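Local coordinates for protein peptidase S15/CocE/NonD (Thaumarchaeota archaeon SCGC AB-539-E09, PDB 4PF1) that probably works as a serine aminopeptidase of the S15 family, cleaving residues from the N-terminal ends of peptides with an alpha/beta-hydrolase catalytic domain, at residues Gln204-Pro209 and Phe581-Arg586; Tyr229-Ala234 and Arg441-Ser446. One frame throughout, in Å; residues are numbered along the deposited sequence.

Interaction 1: residues Gln204-Pro209 and Phe581-Arg586; sequences QEASLP and FPLYDR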
ATOM      1  N   GLN A 204       1.445 -31.369   8.979  1.00 13.78           N
ATOM      2  CA  GLN A 204       2.911 -31.367   8.865  1.00 13.69           C
ATOM      3  C   GLN A 204       3.526 -29.955   8.929  1.00 19.57           C
ATOM      4  O   GLN A 204       4.568 -29.785   9.557  1.00 19.50           O
ATOM      5  CB  GLN A 204       3.365 -32.090   7.583  1.00 14.51           C
ATOM      6  CG  GLN A 204       2.637 -31.648   6.311  1.00 17.15           C
ATOM      7  CD  GLN A 204       3.175 -32.269   5.040  1.00 24.36           C
ATOM      8  OE1 GLN A 204       4.026 -33.165   5.054  1.00 15.31           O
ATOM      9  NE2 GLN A 204       2.682 -31.799   3.901  1.00 14.64           N
ATOM     10  N   GLU A 205       2.877 -28.952   8.302  1.00 17.43           N
ATOM     11  CA  GLU A 205       3.368 -27.568   8.278  1.00 17.32           C
ATOM     12  C   GLU A 205       3.285 -26.890   9.649  1.00 21.28           C
ATOM     13  O   GLU A 205       4.151 -26.082   9.983  1.00 20.99           O
ATOM     14  CB  GLU A 205       2.595 -26.740   7.254  1.00 18.37           C
ATOM     15  CG  GLU A 205       3.304 -26.617   5.921  1.00 28.13           C
ATOM     16  CD  GLU A 205       3.015 -25.310   5.211  1.00 38.04           C
ATOM     17  OE1 GLU A 205       1.880 -25.146   4.710  1.00 25.95           O
ATOM     18  OE2 GLU A 205       3.899 -24.425   5.217  1.00 22.32           O
ATOM     19  N   ALA A 206       2.232 -27.185  10.420  1.00 17.51           N
ATOM     20  CA  ALA A 206       2.042 -26.602  11.744  1.00 17.25           C
ATOM     21  C   ALA A 206       2.780 -27.396  12.825  1.00 20.80           C
ATOM     22  O   ALA A 206       3.044 -26.854  13.899  1.00 21.26           O
ATOM     23  CB  ALA A 206       0.558 -26.534  12.075  1.00 18.00           C
ATOM     24  N   SER A 207       3.119 -28.673  12.549  1.00 15.70           N
ATOM     25  CA  SER A 207       3.745 -29.528  13.551  1.00 15.17           C
ATOM     26  C   SER A 207       5.276 -29.546  13.496  1.00 18.65           C
ATOM     27  O   SER A 207       5.908 -29.254  14.510  1.00 18.12           O
ATOM     28  CB  SER A 207       3.213 -30.954  13.445  1.00 17.44           C
ATOM     29  OG  SER A 207       1.801 -30.984  13.579  1.00 20.93           O
ATOM     30  N   LEU A 208       5.870 -29.941  12.346  1.00 15.77           N
ATOM     31  CA  LEU A 208       7.326 -30.121  12.196  1.00 15.92           C
ATOM     32  C   LEU A 208       8.155 -28.848  12.521  1.00 18.74           C
ATOM     33  O   LEU A 208       9.020 -28.944  13.392  1.00 17.44           O
ATOM     34  CB  LEU A 208       7.701 -30.669  10.805  1.00 16.40           C
ATOM     35  CG  LEU A 208       7.128 -32.044  10.423  1.00 21.95           C
ATOM     36  CD1 LEU A 208       7.580 -32.449   9.036  1.00 22.03           C
ATOM     37  CD2 LEU A 208       7.534 -33.114  11.421  1.00 25.94           C
ATOM     38  N   PRO A 209       7.922 -27.657  11.889  1.00 15.44           N
ATOM     39  CA  PRO A 209       8.734 -26.472  12.247  1.00 15.46           C
ATOM     40  C   PRO A 209       8.570 -26.055  13.711  1.00 19.39           C
ATOM     41  O   PRO A 209       9.549 -25.657  14.343  1.00 19.08           O
ATOM     42  CB  PRO A 209       8.218 -25.380  11.298  1.00 17.11           C
ATOM     43  CG  PRO A 209       7.562 -26.119  10.181  1.00 21.41           C
ATOM     44  CD  PRO A 209       6.962 -27.333  10.815  1.00 16.97           C
ATOM     45  N   PHE A 581      -3.042 -29.434   0.688  1.00 12.85           N
ATOM     46  CA  PHE A 581      -1.580 -29.425   0.742  1.00 12.02           C
ATOM     47  C   PHE A 581      -0.953 -28.005   0.653  1.00 15.99           C
ATOM     48  O   PHE A 581      -1.508 -27.152  -0.032  1.00 15.46           O
ATOM     49  CB  PHE A 581      -1.083 -30.295  -0.433  1.00 13.38           C
ATOM     50  CG  PHE A 581       0.318 -30.824  -0.322  1.00 14.22           C
ATOM     51  CD1 PHE A 581       0.606 -31.908   0.499  1.00 16.41           C
ATOM     52  CD2 PHE A 581       1.356 -30.243  -1.040  1.00 15.97           C
ATOM     53  CE1 PHE A 581       1.913 -32.387   0.620  1.00 17.13           C
ATOM     54  CE2 PHE A 581       2.663 -30.725  -0.922  1.00 18.68           C
ATOM     55  CZ  PHE A 581       2.930 -31.799  -0.096  1.00 16.68           C
ATOM     56  N   PRO A 582       0.212 -27.716   1.308  1.00 13.47           N
ATOM     57  CA  PRO A 582       1.073 -28.604   2.116  1.00 13.48           C
ATOM     58  C   PRO A 582       0.726 -28.667   3.605  1.00 17.44           C
ATOM     59  O   PRO A 582       1.402 -29.392   4.337  1.00 17.19           O
ATOM     60  CB  PRO A 582       2.462 -27.999   1.905  1.00 15.25           C
ATOM     61  CG  PRO A 582       2.198 -26.524   1.801  1.00 19.45           C
ATOM     62  CD  PRO A 582       0.827 -26.378   1.160  1.00 14.94           C
ATOM     63  N   LEU A 583      -0.304 -27.909   4.061  1.00 13.86           N
ATOM     64  CA  LEU A 583      -0.738 -27.898   5.467  1.00 13.21           C
ATOM     65  C   LEU A 583      -0.951 -29.331   5.957  1.00 14.72           C
ATOM     66  O   LEU A 583      -0.375 -29.718   6.969  1.00 13.24           O
ATOM     67  CB  LEU A 583      -2.020 -27.050   5.646  1.00 13.26           C
ATOM     68  CG  LEU A 583      -2.631 -26.958   7.071  1.00 18.41           C
ATOM     69  CD1 LEU A 583      -1.578 -26.560   8.131  1.00 18.61           C
ATOM     70  CD2 LEU A 583      -3.785 -25.984   7.099  1.00 20.64           C
ATOM     71  N   TYR A 584      -1.701 -30.134   5.187  1.00 10.59           N
ATOM     72  CA  TYR A 584      -1.909 -31.547   5.492  1.00 10.39           C
ATOM     73  C   TYR A 584      -1.064 -32.402   4.567  1.00 13.61           C
ATOM     74  O   TYR A 584      -0.957 -32.089   3.378  1.00 11.85           O
ATOM     75  CB  TYR A 584      -3.394 -31.924   5.361  1.00 11.05           C
ATOM     76  CG  TYR A 584      -4.269 -31.252   6.391  1.00 11.95           C
ATOM     77  CD1 TYR A 584      -4.880 -30.029   6.126  1.00 13.12           C
ATOM     78  CD2 TYR A 584      -4.453 -31.815   7.650  1.00 12.78           C
ATOM     79  CE1 TYR A 584      -5.663 -29.391   7.084  1.00 13.53           C
ATOM     80  CE2 TYR A 584      -5.249 -31.194   8.609  1.00 13.57           C
ATOM     81  CZ  TYR A 584      -5.838 -29.973   8.328  1.00 19.63           C
ATOM     82  OH  TYR A 584      -6.611 -29.356   9.274  1.00 18.78           O
ATOM     83  N   ASP A 585      -0.459 -33.485   5.094  1.00 11.41           N
ATOM     84  CA  ASP A 585       0.313 -34.391   4.244  1.00 11.39           C
ATOM     85  C   ASP A 585      -0.653 -35.167   3.330  1.00 16.08           C
ATOM     86  O   ASP A 585      -1.835 -35.303   3.661  1.00 15.38           O
ATOM     87  CB  ASP A 585       1.212 -35.338   5.071  1.00 13.33           C
ATOM     88  CG  ASP A 585       0.504 -36.315   5.995  1.00 18.33           C
ATOM     89  OD1 ASP A 585      -0.695 -36.110   6.276  1.00 17.32           O
ATOM     90  OD2 ASP A 585       1.164 -37.255   6.474  1.00 25.35           O
ATOM     91  N   ARG A 586      -0.176 -35.596   2.159  1.00 13.31           N
ATOM     92  CA  ARG A 586      -1.021 -36.300   1.191  1.00 13.37           C
ATOM     93  C   ARG A 586      -1.386 -37.683   1.654  1.00 18.32           C
ATOM     94  O   ARG A 586      -0.534 -38.413   2.176  1.00 18.72           O
ATOM     95  CB  ARG A 586      -0.319 -36.433  -0.168  1.00 12.50           C
ATOM     96  CG  ARG A 586       0.086 -35.130  -0.817  1.00 18.66           C
ATOM     97  CD  ARG A 586       1.070 -35.371  -1.943  1.00 19.95           C
ATOM     98  NE  ARG A 586       2.266 -36.097  -1.502  1.00 16.50           N
ATOM     99  CZ  ARG A 586       2.919 -36.984  -2.247  1.00 24.55           C
ATOM    100  NH1 ARG A 586       2.499 -37.270  -3.472  1.00 10.30           N
ATOM    101  NH2 ARG A 586       3.991 -37.596  -1.770  1.00 17.18           N
TER
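Phe581 meets the carboxamide of Gln204 obliquely: CE1 is the ring atom nearest Gln204 NE2, at 3.4 Å, and the ring and amide planes are turned 58° apart. The peptide bond that follows is cis, and CB of Pro582 sits above one face of the Phe581 ring, toward the rim. Pro582 O accepts the one hydrogen bond between the segments, from Gln204 NE2 at 2.8 Å; the bond is moderately straight (153° at the hydrogen), with the donor tilted out of the carbonyl plane. CG of Gln204 lies between its backbone N and carbonyl carbon (chi1 49°), close to Pro582 O, and beyond it the extended chain carries the amide between Pro582 O and Asp585 CB. The Pro582 ring packs instead on Glu205, CG at 3.2 Å from Glu205 OE1, while the other carboxylate oxygen turns to Thr231. Leu583 brings its O to 3.2 Å from Gln204 N, at too poor an angle for a bond. Its side chain starts away from the helix, yet CD1 comes within 4.3 Å of Glu205 CB and also borders Ala206 CB. Tyr584 contributes its backbone, with O 3.7 Å from Gln204 NE2. Asp585 lays CB against Gln204 OE1 at 3.6 Å, whereas its carboxylate leads off to a salt bridge with Arg534. The loop between strands 571-577 and 606-625, part of the C-terminal non-catalytic family region, thus closes on the first turn of helix 204-215, of the S15 catalytic family region; Phe202 of strand 201-202 lies against Asp585, and helices 231-238 and 241-247 flank Gln204 through Tyr235 and Ala241.

Interaction 2: residues Tyr229-Ala234 and Arg441-Ser446; sequences YDTYDA and RPTIPS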
ATOM      1  N   TYR A 229      11.238 -21.115  -0.920  1.00 15.44           N
ATOM      2  CA  TYR A 229      10.266 -20.107  -0.481  1.00 13.96           C
ATOM      3  C   TYR A 229       8.852 -20.711  -0.456  1.00 16.27           C
ATOM      4  O   TYR A 229       8.154 -20.599   0.554  1.00 15.24           O
ATOM      5  CB  TYR A 229      10.322 -18.861  -1.393  1.00 14.96           C
ATOM      6  CG  TYR A 229       9.420 -17.730  -0.942  1.00 16.00           C
ATOM      7  CD1 TYR A 229       9.746 -16.950   0.167  1.00 17.31           C
ATOM      8  CD2 TYR A 229       8.251 -17.425  -1.635  1.00 16.24           C
ATOM      9  CE1 TYR A 229       8.920 -15.907   0.585  1.00 17.01           C
ATOM     10  CE2 TYR A 229       7.422 -16.379  -1.231  1.00 16.68           C
ATOM     11  CZ  TYR A 229       7.762 -15.620  -0.123  1.00 22.76           C
ATOM     12  OH  TYR A 229       6.941 -14.597   0.282  1.00 22.81           O
ATOM     13  N   ASP A 230       8.453 -21.386  -1.552  1.00 12.69           N
ATOM     14  CA  ASP A 230       7.150 -22.045  -1.661  1.00 11.24           C
ATOM     15  C   ASP A 230       7.186 -23.396  -0.921  1.00 13.70           C
ATOM     16  O   ASP A 230       7.897 -24.312  -1.340  1.00 13.41           O
ATOM     17  CB  ASP A 230       6.773 -22.224  -3.146  1.00 13.22           C
ATOM     18  CG  ASP A 230       5.375 -22.756  -3.409  1.00 21.07           C
ATOM     19  OD1 ASP A 230       4.501 -22.600  -2.529  1.00 19.97           O
ATOM     20  OD2 ASP A 230       5.147 -23.295  -4.511  1.00 29.26           O
ATOM     21  N   THR A 231       6.428 -23.509   0.188  1.00 10.17           N
ATOM     22  CA  THR A 231       6.394 -24.721   1.027  1.00 10.12           C
ATOM     23  C   THR A 231       5.724 -25.893   0.301  1.00 13.04           C
ATOM     24  O   THR A 231       6.100 -27.041   0.538  1.00 11.87           O
ATOM     25  CB  THR A 231       5.724 -24.448   2.383  1.00 17.81           C
ATOM     26  OG1 THR A 231       4.378 -24.012   2.176  1.00 17.53           O
ATOM     27  CG2 THR A 231       6.488 -23.426   3.220  1.00 17.20           C
ATOM     28  N   TYR A 232       4.748 -25.603  -0.590  1.00 10.21           N
ATOM     29  CA  TYR A 232       4.051 -26.606  -1.407  1.00 10.04           C
ATOM     30  C   TYR A 232       5.078 -27.476  -2.139  1.00 16.22           C
ATOM     31  O   TYR A 232       5.030 -28.701  -2.042  1.00 16.02           O
ATOM     32  CB  TYR A 232       3.105 -25.910  -2.407  1.00 10.71           C
ATOM     33  CG  TYR A 232       2.337 -26.858  -3.308  1.00 11.80           C
ATOM     34  CD1 TYR A 232       2.929 -27.406  -4.444  1.00 13.61           C
ATOM     35  CD2 TYR A 232       1.002 -27.164  -3.056  1.00 12.47           C
ATOM     36  CE1 TYR A 232       2.226 -28.266  -5.285  1.00 14.84           C
ATOM     37  CE2 TYR A 232       0.282 -28.008  -3.901  1.00 13.57           C
ATOM     38  CZ  TYR A 232       0.901 -28.564  -5.011  1.00 21.28           C
ATOM     39  OH  TYR A 232       0.210 -29.402  -5.848  1.00 22.16           O
ATOM     40  N   ASP A 233       6.036 -26.823  -2.824  1.00 14.72           N
ATOM     41  CA  ASP A 233       7.120 -27.462  -3.555  1.00 15.65           C
ATOM     42  C   ASP A 233       8.017 -28.286  -2.626  1.00 19.09           C
ATOM     43  O   ASP A 233       8.298 -29.449  -2.924  1.00 20.17           O
ATOM     44  CB  ASP A 233       7.951 -26.397  -4.282  1.00 18.33           C
ATOM     45  CG  ASP A 233       8.050 -26.627  -5.767  1.00 33.64           C
ATOM     46  OD1 ASP A 233       8.884 -27.457  -6.183  1.00 36.30           O
ATOM     47  OD2 ASP A 233       7.293 -25.978  -6.517  1.00 40.70           O
ATOM     48  N   ALA A 234       8.429 -27.695  -1.485  1.00 14.03           N
ATOM     49  CA  ALA A 234       9.318 -28.322  -0.495  1.00 13.62           C
ATOM     50  C   ALA A 234       8.748 -29.626   0.079  1.00 16.37           C
ATOM     51  O   ALA A 234       9.437 -30.643   0.059  1.00 15.20           O
ATOM     52  CB  ALA A 234       9.619 -27.345   0.636  1.00 14.06           C
ATOM     53  N   ARG A 441      -0.820 -20.399  -4.459  1.00 13.68           N
ATOM     54  CA  ARG A 441       0.631 -20.459  -4.344  1.00 13.62           C
ATOM     55  C   ARG A 441       1.266 -19.096  -4.644  1.00 17.98           C
ATOM     56  O   ARG A 441       0.660 -18.297  -5.361  1.00 17.79           O
ATOM     57  CB  ARG A 441       1.200 -21.568  -5.233  1.00 12.18           C
ATOM     58  CG  ARG A 441       1.150 -22.912  -4.524  1.00 17.26           C
ATOM     59  CD  ARG A 441       1.386 -24.061  -5.462  1.00 25.68           C
ATOM     60  NE  ARG A 441       2.806 -24.261  -5.733  1.00 29.68           N
ATOM     61  CZ  ARG A 441       3.272 -24.914  -6.788  1.00 40.41           C
ATOM     62  NH1 ARG A 441       4.577 -25.071  -6.955  1.00 27.73           N
ATOM     63  NH2 ARG A 441       2.435 -25.422  -7.686  1.00 26.26           N
ATOM     64  N   PRO A 442       2.428 -18.754  -4.017  1.00 14.23           N
ATOM     65  CA  PRO A 442       3.268 -19.594  -3.133  1.00 13.87           C
ATOM     66  C   PRO A 442       2.743 -19.725  -1.696  1.00 16.27           C
ATOM     67  O   PRO A 442       2.274 -18.748  -1.105  1.00 14.51           O
ATOM     68  CB  PRO A 442       4.620 -18.872  -3.165  1.00 16.10           C
ATOM     69  CG  PRO A 442       4.259 -17.425  -3.358  1.00 20.39           C
ATOM     70  CD  PRO A 442       3.057 -17.440  -4.272  1.00 15.93           C
ATOM     71  N   THR A 443       2.829 -20.942  -1.130  1.00 13.58           N
ATOM     72  CA  THR A 443       2.439 -21.170   0.266  1.00 13.80           C
ATOM     73  C   THR A 443       3.677 -20.972   1.138  1.00 18.26           C
ATOM     74  O   THR A 443       4.744 -21.518   0.836  1.00 17.25           O
ATOM     75  CB  THR A 443       1.780 -22.544   0.476  1.00 21.62           C
ATOM     76  OG1 THR A 443       2.707 -23.575   0.140  1.00 22.73           O
ATOM     77  CG2 THR A 443       0.480 -22.703  -0.316  1.00 20.65           C
ATOM     78  N   ILE A 444       3.552 -20.149   2.184  1.00 15.34           N
ATOM     79  CA  ILE A 444       4.677 -19.824   3.067  1.00 15.64           C
ATOM     80  C   ILE A 444       4.347 -20.196   4.530  1.00 20.10           C
ATOM     81  O   ILE A 444       3.167 -20.349   4.859  1.00 19.54           O
ATOM     82  CB  ILE A 444       5.083 -18.322   2.916  1.00 18.76           C
ATOM     83  CG1 ILE A 444       3.915 -17.366   3.282  1.00 18.95           C
ATOM     84  CG2 ILE A 444       5.642 -18.044   1.509  1.00 19.23           C
ATOM     85  CD1 ILE A 444       4.299 -15.889   3.395  1.00 25.63           C
ATOM     86  N   PRO A 445       5.362 -20.353   5.427  1.00 17.11           N
ATOM     87  CA  PRO A 445       5.053 -20.711   6.819  1.00 16.76           C
ATOM     88  C   PRO A 445       4.288 -19.610   7.560  1.00 20.30           C
ATOM     89  O   PRO A 445       4.353 -18.435   7.185  1.00 18.83           O
ATOM     90  CB  PRO A 445       6.436 -20.943   7.444  1.00 18.87           C
ATOM     91  CG  PRO A 445       7.374 -21.103   6.295  1.00 23.50           C
ATOM     92  CD  PRO A 445       6.820 -20.233   5.225  1.00 19.15           C
ATOM     93  N   SER A 446       3.568 -20.009   8.622  1.00 18.05           N
ATOM     94  CA  SER A 446       2.729 -19.148   9.463  1.00 18.36           C
ATOM     95  C   SER A 446       3.514 -18.026  10.163  1.00 24.02           C
ATOM     96  O   SER A 446       2.957 -16.953  10.400  1.00 24.17           O
ATOM     97  CB  SER A 446       2.011 -19.991  10.514  1.00 21.40           C
ATOM     98  OG  SER A 446       2.931 -20.636  11.379  1.00 30.62           O
TER
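The guanidinium of Arg441 has Tyr232 CD1 over the centre of one face, 3.4 Å above the plane, and Asp230 and Asp233 at its edge. Arg441 CD makes a CH-pi contact over one face of the Tyr232 ring, and Ile444 CG2 another over the Tyr229 ring, whose edge meets Pro442 CG. Asp230 holds CG anti to its backbone N (chi1 -174°), which brings its carboxylate to the loop. Gripping side-on, Arg441 NE (2.8 Å) and NH1 both bond to Asp230 OD2, with carboxylate and guanidinium nearly coplanar (18°); NH1 also bridges to Asp233 OD2 at 2.9 Å. An alanine in place of Arg441 would probably leave Asp230 OD2 without these two donors, Asp233 OD2 without its bridge, though OD1 keeps Arg237, and Tyr232 without its CD and guanidinium contacts. Arg462 of the second subunit packs on Arg441 and Pro442. Asp230, the N-cap residue, receives Thr443 N at OD1 (2.7 Å), and Thr443 O accepts Thr231 N in an almost straight bond (173°). The Thr231 and Thr443 hydroxyls pair at 2.7 Å between their OG1 atoms. Here the loop between strand 425-430 and helix 462-465 clasps the start of helix 231-238, joining the catalytic and C-terminal regions.

Overall arrangement
Interactions 1 and 2, with centres about 11 Å apart, form one continuous seam between the catalytic and C-terminal regions, using two successive helices, 204-215 and 231-238. Glu205 OE2 bonds to Thr231 OG1 at 3.1 Å. Pro582 CG of interaction 1 packs on Thr231 OG1 (3.3 Å) and Thr443 OG1 (3.4 Å) of interaction 2, and the rings of Phe581 and Tyr232 meet edge-to-face. Along the chain, interaction 2 is nested within the loop that interaction 1 closes. No other chain touches interaction 1, whereas interaction 2 lies at a subunit interface. The probable triad Ser161, Asp295 and His328 takes no part in either contact; a glycerol, probably from crystallisation, bonds to Ala206 O in interaction 1.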